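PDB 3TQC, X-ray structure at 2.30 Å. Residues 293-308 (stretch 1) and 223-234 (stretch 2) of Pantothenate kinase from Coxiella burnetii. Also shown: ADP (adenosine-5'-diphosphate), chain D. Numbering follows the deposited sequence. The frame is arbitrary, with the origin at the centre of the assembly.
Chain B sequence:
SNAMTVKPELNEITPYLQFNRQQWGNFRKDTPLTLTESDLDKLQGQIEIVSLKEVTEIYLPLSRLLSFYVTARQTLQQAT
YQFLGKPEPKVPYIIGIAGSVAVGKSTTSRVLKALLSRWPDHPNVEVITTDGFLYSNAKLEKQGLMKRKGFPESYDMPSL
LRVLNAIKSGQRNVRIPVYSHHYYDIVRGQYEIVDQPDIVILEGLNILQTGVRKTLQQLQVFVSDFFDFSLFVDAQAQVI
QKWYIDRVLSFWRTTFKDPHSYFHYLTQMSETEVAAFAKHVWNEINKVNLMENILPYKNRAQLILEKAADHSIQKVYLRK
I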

# COMPACT_ATOMS: atom_id res chain seq x y z
N ASN B 293 5.23 -11.66 12.82
CA ASN B 293 4.25 -10.65 12.43
C ASN B 293 4.77 -9.26 12.06
O ASN B 293 4.04 -8.47 11.48
CB ASN B 293 3.23 -10.49 13.55
CG ASN B 293 2.68 -11.81 14.01
OD1 ASN B 293 2.83 -12.18 15.17
ND2 ASN B 293 2.06 -12.55 13.10
N ILE B 294 6.01 -8.96 12.41
CA ILE B 294 6.54 -7.62 12.22
C ILE B 294 7.57 -7.65 11.10
O ILE B 294 7.35 -7.06 10.05
CB ILE B 294 7.16 -7.08 13.52
CG1 ILE B 294 6.14 -7.20 14.66
CG2 ILE B 294 7.63 -5.62 13.32
CD1 ILE B 294 6.61 -6.65 16.01
N LEU B 295 8.65 -8.39 11.32
CA LEU B 295 9.78 -8.46 10.39
C LEU B 295 9.42 -8.94 8.98
O LEU B 295 9.98 -8.47 8.00
CB LEU B 295 10.87 -9.37 10.98
CG LEU B 295 12.28 -9.24 10.42
CD1 LEU B 295 12.81 -7.81 10.60
CD2 LEU B 295 13.21 -10.26 11.10
N PRO B 296 8.48 -9.90 8.86
CA PRO B 296 8.06 -10.31 7.54
C PRO B 296 7.52 -9.18 6.66
O PRO B 296 7.53 -9.31 5.45
CB PRO B 296 6.96 -11.32 7.82
CG PRO B 296 7.37 -11.91 9.11
CD PRO B 296 7.92 -10.79 9.90
N TYR B 297 7.04 -8.11 7.27
CA TYR B 297 6.47 -7.00 6.51
C TYR B 297 7.43 -5.82 6.41
O TYR B 297 7.07 -4.79 5.86
CB TYR B 297 5.11 -6.60 7.10
CG TYR B 297 4.13 -7.73 7.03
CD1 TYR B 297 3.47 -8.01 5.85
CD2 TYR B 297 3.89 -8.56 8.14
CE1 TYR B 297 2.57 -9.09 5.75
CE2 TYR B 297 2.99 -9.63 8.05
CZ TYR B 297 2.34 -9.88 6.86
OH TYR B 297 1.45 -10.94 6.77
N LYS B 298 8.66 -6.00 6.88
CA LYS B 298 9.65 -4.92 6.88
C LYS B 298 9.79 -4.27 5.50
O LYS B 298 9.88 -3.03 5.36
CB LYS B 298 11.02 -5.46 7.34
CG LYS B 298 12.11 -4.40 7.39
CD LYS B 298 13.50 -4.97 7.75
CE LYS B 298 14.06 -5.81 6.61
NZ LYS B 298 15.53 -5.80 6.62
N ASN B 299 9.81 -5.10 4.47
CA ASN B 299 10.08 -4.62 3.13
C ASN B 299 8.89 -3.89 2.52
O ASN B 299 8.96 -3.44 1.38
CB ASN B 299 10.59 -5.75 2.24
CG ASN B 299 11.97 -6.24 2.67
OD1 ASN B 299 12.71 -5.53 3.36
ND2 ASN B 299 12.33 -7.46 2.28
N ARG B 300 7.80 -3.76 3.26
CA ARG B 300 6.69 -2.93 2.79
C ARG B 300 6.92 -1.45 3.06
O ARG B 300 6.23 -0.63 2.53
CB ARG B 300 5.36 -3.36 3.40
CG ARG B 300 4.93 -4.76 3.08
CD ARG B 300 3.47 -4.96 3.43
NE ARG B 300 2.63 -4.05 2.65
CZ ARG B 300 1.56 -3.40 3.10
NH1 ARG B 300 1.14 -3.56 4.35
NH2 ARG B 300 0.90 -2.58 2.28
N ALA B 301 7.88 -1.13 3.92
CA ALA B 301 8.18 0.23 4.33
C ALA B 301 8.85 0.99 3.23
O ALA B 301 9.60 0.43 2.44
CB ALA B 301 9.09 0.22 5.55
N GLN B 302 8.57 2.29 3.18
CA GLN B 302 9.23 3.19 2.23
C GLN B 302 10.66 3.49 2.70
O GLN B 302 11.56 3.67 1.90
CB GLN B 302 8.46 4.50 2.10
CG GLN B 302 7.33 4.50 1.12
CD GLN B 302 6.15 3.74 1.63
OE1 GLN B 302 5.69 3.96 2.75
NE2 GLN B 302 5.65 2.81 0.81
N LEU B 303 10.84 3.55 4.00
CA LEU B 303 12.10 3.94 4.58
C LEU B 303 12.44 2.98 5.71
O LEU B 303 11.61 2.69 6.57
CB LEU B 303 11.99 5.37 5.11
CG LEU B 303 13.25 6.10 5.55
CD1 LEU B 303 13.04 7.59 5.36
CD2 LEU B 303 13.56 5.79 7.00
N ILE B 304 13.65 2.45 5.70
CA ILE B 304 14.08 1.61 6.80
C ILE B 304 15.25 2.28 7.47
O ILE B 304 16.22 2.63 6.81
CB ILE B 304 14.44 0.20 6.33
CG1 ILE B 304 13.21 -0.46 5.69
CG2 ILE B 304 14.95 -0.64 7.49
CD1 ILE B 304 13.54 -1.64 4.83
N LEU B 305 15.13 2.50 8.77
CA LEU B 305 16.20 3.03 9.57
C LEU B 305 16.80 1.85 10.28
O LEU B 305 16.09 1.12 10.98
CB LEU B 305 15.69 4.02 10.60
CG LEU B 305 14.99 5.26 10.11
CD1 LEU B 305 14.43 6.03 11.33
CD2 LEU B 305 15.96 6.11 9.34
N GLU B 306 18.08 1.63 10.07
CA GLU B 306 18.78 0.50 10.64
C GLU B 306 19.69 1.01 11.75
O GLU B 306 20.58 1.82 11.52
CB GLU B 306 19.56 -0.24 9.54
CG GLU B 306 20.18 -1.55 9.98
CD GLU B 306 20.95 -2.26 8.87
OE1 GLU B 306 20.34 -2.63 7.84
OE2 GLU B 306 22.17 -2.44 9.02
N LYS B 307 19.45 0.53 12.97
CA LYS B 307 20.16 0.98 14.15
C LYS B 307 21.31 0.05 14.52
O LYS B 307 21.18 -1.16 14.42
CB LYS B 307 19.18 1.09 15.33
CG LYS B 307 18.25 2.28 15.23
CD LYS B 307 17.10 2.21 16.20
CE LYS B 307 17.46 2.64 17.58
NZ LYS B 307 16.24 2.80 18.41
N ALA B 308 22.43 0.63 14.93
CA ALA B 308 23.49 -0.11 15.62
C ALA B 308 23.10 -0.28 17.09
O ALA B 308 22.13 0.32 17.54
CB ALA B 308 24.82 0.62 15.50
PB ADP D . 9.26 1.15 21.14
O1B ADP D . 8.41 2.38 21.15
O2B ADP D . 9.54 0.63 19.75
O3B ADP D . 8.82 0.06 22.09
PA ADP D . 10.98 2.90 22.55
O1A ADP D . 10.82 4.05 21.59
O2A ADP D . 10.24 2.86 23.85
O3A ADP D . 10.69 1.54 21.76
O5' ADP D . 12.52 2.76 22.90
C5' ADP D . 13.05 1.53 23.39
C4' ADP D . 14.20 1.83 24.35
O4' ADP D . 15.33 2.31 23.63
C3' ADP D . 13.85 2.92 25.34
O3' ADP D . 14.47 2.60 26.59
C2' ADP D . 14.41 4.19 24.76
O2' ADP D . 14.84 5.08 25.77
C1' ADP D . 15.58 3.68 23.94
N9 ADP D . 15.80 4.41 22.68
C8 ADP D . 14.95 4.44 21.64
N7 ADP D . 15.46 5.17 20.62
C5 ADP D . 16.66 5.61 21.02
C6 ADP D . 17.70 6.42 20.40
N6 ADP D . 17.50 6.90 19.15
N1 ADP D . 18.81 6.66 21.13
C2 ADP D . 18.98 6.18 22.38
N3 ADP D . 18.05 5.42 23.00
C4 ADP D . 16.89 5.11 22.37
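Stretch 2 223-234: VSDFFDFSLFVD

How does the second stretch run along the first? It opens with a 3-10 segment at residues 223-225, passes through a loop, and becomes a strand from Phe229 to Asp234. That strand lies beside strand 303-307 in the same direction, with 20° between their N-to-C directions, a signed crossing angle of -20° and a closest axial approach of 4.5 Å. Leu303 pairs with Leu231, Ile304 with Phe232, Leu305 with Val233 and Glu306 with Asp234, their CA atoms 4.6 to 4.9 Å apart. As is usual for parallel strands, the hydrogen bonds skip along the ladder: Leu303 N gives to Ser230 O (3.0 Å), Phe232 N to Leu303 O (2.7 Å), Leu305 N to Phe232 O (2.9 Å), Asp234 N to Leu305 O (2.8 Å) and Lys307 N to Asp234 O (2.9 Å).

Why does Phe232 cover more surface than any other residue here? Its side chain, with chi1 in t, leaves the sheet on the same face as Ile304 and reaches the helical and 3-10 residues that precede the strand of stretch 1. Lys298 lays its aliphatic part over one face of the ring, with CG 3.6 Å from the ring centroid of Phe232, a CH-pi contact only 16° off the ring normal. Ile294 CG2 approaches Phe232 CE1 at 3.8 Å, and Leu295 CD1 lies 4.2 Å from Phe232 CZ. Nearer the backbone, Ala301 CB packs against Phe232 CB at 3.6 Å; a small methyl group thus fills the space at the root of the aromatic side chain.

What does Asp234 contribute on that same face? It covers the second-largest area, and much of its contact is with carbon: its OD1 is 3.8 Å from Leu295 CD1, and its CB is 4.0 Å from Ile304 CG2. Lys298, whose CG lies over the Phe232 ring, kinks at chi3 (p) and brings its NZ to 3.9 Å from Asp234 OD2, a long salt bridge. A like charge lies close too, with Glu306 OE1 4.5 Å from Asp234 OD2.

How does Gln302 join the two stretches just before the paired strands? Its CB points toward stretch 2 and sits 3.9 Å from the centroid of the Phe229 ring, over one face. The side chain then bends back so that OE1 accepts from Ser230 OG at 2.9 Å and, through a weak bond, from Ser230 N at 2.7 Å. Beyond it, on the other face of the sheet from Phe232, Leu303 CD2 meets Leu231 CG at 4.0 Å and Leu305 CD1 meets Leu231 CD2 at 3.9 Å.

Is there a contact away from the strands? Arg300 reaches the 3-10 segment of stretch 2, where its NH2 donates to Ser224 OG at 2.8 Å, with the hydroxyl near the guanidinium plane. Water 1 reinforces this link, accepting from Arg300 NH1 and from Ser224 N, each 3.1 Å from the water oxygen.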

# COMPACT_ATOMS: atom_id res chain seq x y z
N VAL B 223 -4.16 -1.28 7.30
CA VAL B 223 -3.73 -0.02 7.90
C VAL B 223 -2.96 0.80 6.88
O VAL B 223 -3.16 2.01 6.77
CB VAL B 223 -2.86 -0.26 9.16
CG1 VAL B 223 -2.24 1.03 9.64
CG2 VAL B 223 -3.68 -0.92 10.26
N SER B 224 -2.09 0.14 6.11
CA SER B 224 -1.30 0.81 5.08
C SER B 224 -2.14 1.52 4.01
O SER B 224 -1.67 2.46 3.35
CB SER B 224 -0.35 -0.18 4.42
OG SER B 224 -1.05 -1.10 3.62
N ASP B 225 -3.40 1.13 3.85
CA ASP B 225 -4.26 1.83 2.91
C ASP B 225 -4.69 3.21 3.42
O ASP B 225 -5.22 4.01 2.66
CB ASP B 225 -5.47 0.98 2.54
CG ASP B 225 -5.07 -0.32 1.84
OD1 ASP B 225 -5.53 -1.39 2.24
OD2 ASP B 225 -4.28 -0.26 0.88
N PHE B 226 -4.39 3.50 4.69
CA PHE B 226 -4.71 4.80 5.28
C PHE B 226 -3.50 5.64 5.59
O PHE B 226 -3.63 6.75 6.15
CB PHE B 226 -5.54 4.61 6.52
CG PHE B 226 -6.87 4.05 6.24
CD1 PHE B 226 -7.15 2.73 6.51
CD2 PHE B 226 -7.83 4.84 5.65
CE1 PHE B 226 -8.39 2.21 6.22
CE2 PHE B 226 -9.06 4.33 5.35
CZ PHE B 226 -9.35 3.01 5.64
N PHE B 227 -2.33 5.19 5.21
CA PHE B 227 -1.16 6.04 5.34
C PHE B 227 -0.43 6.23 4.04
O PHE B 227 -0.63 5.50 3.07
CB PHE B 227 -0.25 5.61 6.53
CG PHE B 227 0.40 4.27 6.40
CD1 PHE B 227 1.21 3.95 5.32
CD2 PHE B 227 0.29 3.35 7.43
CE1 PHE B 227 1.89 2.70 5.25
CE2 PHE B 227 0.93 2.10 7.36
CZ PHE B 227 1.74 1.78 6.27
N ASP B 228 0.43 7.24 4.03
CA ASP B 228 1.09 7.70 2.83
C ASP B 228 2.55 7.28 2.71
O ASP B 228 3.10 7.18 1.62
CB ASP B 228 0.98 9.22 2.82
CG ASP B 228 -0.45 9.68 2.83
OD1 ASP B 228 -1.02 9.71 1.73
OD2 ASP B 228 -1.00 9.98 3.92
N PHE B 229 3.17 7.03 3.86
CA PHE B 229 4.59 6.79 3.94
C PHE B 229 4.82 5.99 5.19
O PHE B 229 4.15 6.21 6.20
CB PHE B 229 5.29 8.12 4.04
CG PHE B 229 6.77 8.05 3.86
CD1 PHE B 229 7.35 8.41 2.65
CD2 PHE B 229 7.60 7.68 4.90
CE1 PHE B 229 8.74 8.35 2.48
CE2 PHE B 229 8.97 7.62 4.74
CZ PHE B 229 9.54 7.95 3.54
N SER B 230 5.77 5.06 5.16
CA SER B 230 6.08 4.31 6.37
C SER B 230 7.57 4.17 6.56
O SER B 230 8.31 4.02 5.59
CB SER B 230 5.45 2.93 6.32
OG SER B 230 5.85 2.28 5.14
N LEU B 231 7.97 4.23 7.83
CA LEU B 231 9.34 3.98 8.26
C LEU B 231 9.30 2.67 9.00
O LEU B 231 8.37 2.41 9.76
CB LEU B 231 9.81 5.03 9.27
CG LEU B 231 10.14 6.46 8.87
CD1 LEU B 231 8.89 7.27 8.56
CD2 LEU B 231 10.92 7.11 10.00
N PHE B 232 10.32 1.85 8.82
CA PHE B 232 10.49 0.68 9.65
C PHE B 232 11.80 0.87 10.40
O PHE B 232 12.81 1.15 9.77
CB PHE B 232 10.49 -0.59 8.82
CG PHE B 232 10.55 -1.87 9.63
CD1 PHE B 232 9.41 -2.62 9.84
CD2 PHE B 232 11.75 -2.33 10.15
CE1 PHE B 232 9.46 -3.79 10.57
CE2 PHE B 232 11.81 -3.49 10.87
CZ PHE B 232 10.65 -4.23 11.09
N VAL B 233 11.77 0.79 11.73
CA VAL B 233 12.98 0.86 12.53
C VAL B 233 13.46 -0.58 12.80
O VAL B 233 12.70 -1.40 13.31
CB VAL B 233 12.74 1.63 13.84
CG1 VAL B 233 14.04 1.71 14.66
CG2 VAL B 233 12.16 3.03 13.51
N ASP B 234 14.71 -0.86 12.45
CA ASP B 234 15.25 -2.22 12.40
C ASP B 234 16.52 -2.31 13.21
O ASP B 234 17.28 -1.34 13.32
CB ASP B 234 15.54 -2.60 10.93
CG ASP B 234 15.89 -4.10 10.74
OD1 ASP B 234 15.22 -4.99 11.31
OD2 ASP B 234 16.83 -4.38 9.96
O HOH W 1 -0.78 -2.67 6.63